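Local coordinates for cobalamin biosynthesis protein CobN (Mycobacterium tuberculosis, PDB 7C6O) that probably serves as the large catalytic subunit of cobaltochelatase, which inserts cobalt into the corrin ring during cobalamin biosynthesis, at residues 188-196 / 241-252. Residues are numbered along the deposited sequence; the frame is centred on the assembly and turned at random.
Sequences GPTIAVLYY and LGGADAMVVTVL
Leu-194 fills a hollow formed by Leu-241, Met-247 and Val-249. Its CD2 meets Leu-241 CD2 at 3.7 Å, and the methyl CE of Met-247 also touches it. Met-247 is bent at its last torsion (chi3 59°), which brings CE up against the leucine. Ala-192 lies on the same face, a small bump set against Leu-241, Ala-244 and Met-247. On the other face, Ile-191 reaches over its neighbour: CD1 rests on Ala-246 CB and CG2 on Val-248 CG2.

Between the faces, parallel strands 190-196 and 246-249 are joined from Ala-192 N onward by regular backbone bonds, such as Leu-194 N to Val-248 O (2.9 Å). Before that, Thr-190 O takes the Asp-245 N-H, with Ala-246 N a weak second donor. Side chains add bonds at both ends. Asp-245 OD2 takes the Thr-190 N-H on its anti lone pair at 2.8 Å. Thr-250 OG1 donates to Leu-194 O (2.8 Å), so with Thr-250 N two bonds grip that carbonyl.

Past the end of strand 246-249, Val-251 presses CG1 over the centre of the Tyr-196 ring, a CH-pi contact 3.5 Å from the centroid. Tyr-196 OH accepts a nearly straight bond (171°) from Leu-252 N.

Strand 190-196, helix 206-217 and strand 221-227 form a beta-alpha-beta unit. The chain then returns through helix 235-241 to strand 246-249, across 190-196 from 221-227. Strand 283-289 follows in the mixed sheet. Helices 206-217 and 343-361 pack on the Ile-191 face.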
loop_
_atom_site.group_PDB
_atom_site.type_symbol
_atom_site.label_atom_id
_atom_site.label_comp_id
_atom_site.label_asym_id
_atom_site.label_seq_id
_atom_site.Cartn_x
_atom_site.Cartn_y
_atom_site.Cartn_z
ATOM N N GLY A 188 -24.070 14.198 22.400
ATOM C CA GLY A 188 -23.048 13.255 22.019
ATOM C C GLY A 188 -21.653 13.841 22.101
ATOM O O GLY A 188 -21.425 14.885 22.721
ATOM N N PRO A 189 -20.690 13.175 21.470
ATOM C CA PRO A 189 -19.308 13.660 21.522
ATOM C C PRO A 189 -19.127 14.932 20.710
ATOM O O PRO A 189 -19.858 15.203 19.754
ATOM C CB PRO A 189 -18.504 12.502 20.923
ATOM C CG PRO A 189 -19.469 11.821 20.011
ATOM C CD PRO A 189 -20.816 11.941 20.676
ATOM N N THR A 190 -18.134 15.719 21.110
ATOM C CA THR A 190 -17.803 16.964 20.431
ATOM C C THR A 190 -16.849 16.666 19.280
ATOM O O THR A 190 -15.753 16.137 19.498
ATOM C CB THR A 190 -17.181 17.961 21.406
ATOM O OG1 THR A 190 -18.147 18.309 22.405
ATOM C CG2 THR A 190 -16.740 19.219 20.676
ATOM N N ILE A 191 -17.265 17.003 18.063
ATOM C CA ILE A 191 -16.502 16.718 16.853
ATOM C C ILE A 191 -16.017 18.046 16.287
ATOM O O ILE A 191 -16.816 18.847 15.788
ATOM C CB ILE A 191 -17.336 15.949 15.820
ATOM C CG1 ILE A 191 -17.951 14.697 16.449
ATOM C CG2 ILE A 191 -16.487 15.593 14.607
ATOM C CD1 ILE A 191 -16.939 13.739 17.041
ATOM N N ALA A 192 -14.712 18.284 16.362
ATOM C CA ALA A 192 -14.151 19.481 15.755
ATOM C C ALA A 192 -14.079 19.318 14.241
ATOM O O ALA A 192 -13.828 18.223 13.732
ATOM C CB ALA A 192 -12.760 19.765 16.322
ATOM N N VAL A 193 -14.325 20.410 13.522
ATOM C CA VAL A 193 -14.183 20.456 12.068
ATOM C C VAL A 193 -13.189 21.562 11.739
ATOM O O VAL A 193 -13.479 22.748 11.941
ATOM C CB VAL A 193 -15.525 20.689 11.360
ATOM C CG1 VAL A 193 -15.333 20.698 9.847
ATOM C CG2 VAL A 193 -16.523 19.616 11.765
ATOM N N LEU A 194 -12.021 21.180 11.225
ATOM C CA LEU A 194 -10.934 22.115 10.952
ATOM C C LEU A 194 -10.905 22.444 9.464
ATOM O O LEU A 194 -10.752 21.546 8.628
ATOM C CB LEU A 194 -9.590 21.536 11.394
ATOM C CG LEU A 194 -9.133 21.760 12.839
ATOM C CD1 LEU A 194 -8.775 23.222 13.076
ATOM C CD2 LEU A 194 -10.188 21.293 13.835
ATOM N N TYR A 195 -11.041 23.729 9.136
ATOM C CA TYR A 195 -11.008 24.173 7.750
ATOM C C TYR A 195 -10.133 25.415 7.632
ATOM O O TYR A 195 -9.701 25.999 8.628
ATOM C CB TYR A 195 -12.421 24.434 7.205
ATOM C CG TYR A 195 -13.178 25.566 7.869
ATOM C CD1 TYR A 195 -13.752 25.403 9.123
ATOM C CD2 TYR A 195 -13.345 26.787 7.223
ATOM C CE1 TYR A 195 -14.455 26.432 9.727
ATOM C CE2 TYR A 195 -14.048 27.821 7.818
ATOM C CZ TYR A 195 -14.602 27.638 9.070
ATOM O OH TYR A 195 -15.303 28.663 9.670
ATOM N N TYR A 196 -9.868 25.812 6.391
ATOM C CA TYR A 196 -8.899 26.864 6.123
ATOM C C TYR A 196 -9.484 28.251 6.359
ATOM O O TYR A 196 -10.645 28.523 6.033
ATOM C CB TYR A 196 -8.376 26.750 4.692
ATOM C CG TYR A 196 -7.182 25.832 4.574
ATOM C CD1 TYR A 196 -6.087 25.980 5.417
ATOM C CD2 TYR A 196 -7.155 24.807 3.637
ATOM C CE1 TYR A 196 -4.991 25.141 5.322
ATOM C CE2 TYR A 196 -6.065 23.961 3.537
ATOM C CZ TYR A 196 -4.987 24.134 4.380
ATOM O OH TYR A 196 -3.898 23.296 4.287
ATOM N N LEU A 241 -9.044 22.865 21.009
ATOM C CA LEU A 241 -9.170 21.485 20.558
ATOM C C LEU A 241 -9.130 20.480 21.701
ATOM O O LEU A 241 -9.499 19.320 21.492
ATOM C CB LEU A 241 -8.066 21.162 19.549
ATOM C CG LEU A 241 -8.244 21.818 18.180
ATOM C CD1 LEU A 241 -7.016 21.603 17.310
ATOM C CD2 LEU A 241 -9.492 21.272 17.502
ATOM N N GLY A 242 -8.690 20.887 22.892
ATOM C CA GLY A 242 -8.751 19.999 24.039
ATOM C C GLY A 242 -10.162 19.621 24.442
ATOM O O GLY A 242 -10.352 18.614 25.133
ATOM N N GLY A 243 -11.155 20.405 24.030
ATOM C CA GLY A 243 -12.542 20.084 24.284
ATOM C C GLY A 243 -13.186 19.161 23.279
ATOM O O GLY A 243 -14.360 18.812 23.432
ATOM N N ALA A 244 -12.452 18.746 22.252
ATOM C CA ALA A 244 -12.991 17.876 21.219
ATOM C C ALA A 244 -12.725 16.416 21.555
ATOM O O ALA A 244 -11.697 16.068 22.139
ATOM C CB ALA A 244 -12.380 18.209 19.856
ATOM N N ASP A 245 -13.674 15.561 21.179
ATOM C CA ASP A 245 -13.504 14.119 21.296
ATOM C C ASP A 245 -12.962 13.490 20.021
ATOM O O ASP A 245 -12.457 12.362 20.064
ATOM C CB ASP A 245 -14.837 13.470 21.670
ATOM C CG ASP A 245 -15.373 13.984 22.987
ATOM O OD1 ASP A 245 -14.659 13.851 24.004
ATOM O OD2 ASP A 245 -16.492 14.543 23.005
ATOM N N ALA A 246 -13.056 14.193 18.896
ATOM C CA ALA A 246 -12.468 13.763 17.637
ATOM C C ALA A 246 -12.409 14.974 16.719
ATOM O O ALA A 246 -13.135 15.953 16.912
ATOM C CB ALA A 246 -13.268 12.624 16.992
ATOM N N MET A 247 -11.534 14.897 15.718
ATOM C CA MET A 247 -11.325 15.979 14.764
ATOM C C MET A 247 -11.516 15.464 13.347
ATOM O O MET A 247 -10.904 14.462 12.963
ATOM C CB MET A 247 -9.918 16.570 14.873
ATOM C CG MET A 247 -9.585 17.266 16.168
ATOM S SD MET A 247 -7.827 17.683 16.188
ATOM C CE MET A 247 -7.725 18.721 14.732
ATOM N N VAL A 248 -12.342 16.159 12.569
ATOM C CA VAL A 248 -12.363 16.013 11.117
ATOM C C VAL A 248 -11.595 17.190 10.533
ATOM O O VAL A 248 -11.960 18.350 10.754
ATOM C CB VAL A 248 -13.796 15.962 10.567
ATOM C CG1 VAL A 248 -13.763 15.816 9.055
ATOM C CG2 VAL A 248 -14.574 14.816 11.195
ATOM N N VAL A 249 -10.528 16.904 9.792
ATOM C CA VAL A 249 -9.660 17.940 9.252
ATOM C C VAL A 249 -9.816 17.980 7.739
ATOM O O VAL A 249 -9.968 16.940 7.087
ATOM C CB VAL A 249 -8.187 17.729 9.658
ATOM C CG1 VAL A 249 -8.055 17.766 11.170
ATOM C CG2 VAL A 249 -7.646 16.419 9.101
ATOM N N THR A 250 -9.804 19.193 7.188
ATOM C CA THR A 250 -9.832 19.402 5.745
ATOM C C THR A 250 -8.608 20.180 5.279
ATOM O O THR A 250 -8.610 20.739 4.177
ATOM C CB THR A 250 -11.116 20.122 5.324
ATOM O OG1 THR A 250 -11.127 21.448 5.864
ATOM C CG2 THR A 250 -12.338 19.372 5.833
ATOM N N VAL A 251 -7.564 20.224 6.100
ATOM C CA VAL A 251 -6.349 20.959 5.790
ATOM C C VAL A 251 -5.222 19.966 5.511
ATOM O O VAL A 251 -5.346 18.765 5.749
ATOM C CB VAL A 251 -5.967 21.932 6.922
ATOM C CG1 VAL A 251 -7.091 22.931 7.155
ATOM C CG2 VAL A 251 -5.664 21.159 8.200
ATOM N N LEU A 252 -4.106 20.489 5.005
ATOM C CA LEU A 252 -2.950 19.672 4.665
ATOM C C LEU A 252 -2.303 19.091 5.922
ATOM O O LEU A 252 -2.610 19.475 7.054
ATOM C CB LEU A 252 -1.927 20.497 3.881
ATOM C CG LEU A 252 -2.001 20.513 2.350
ATOM C CD1 LEU A 252 -3.426 20.385 1.843
ATOM C CD2 LEU A 252 -1.362 21.789 1.822
HETATM O O HOH W 1 -10.732 23.721 4.308
#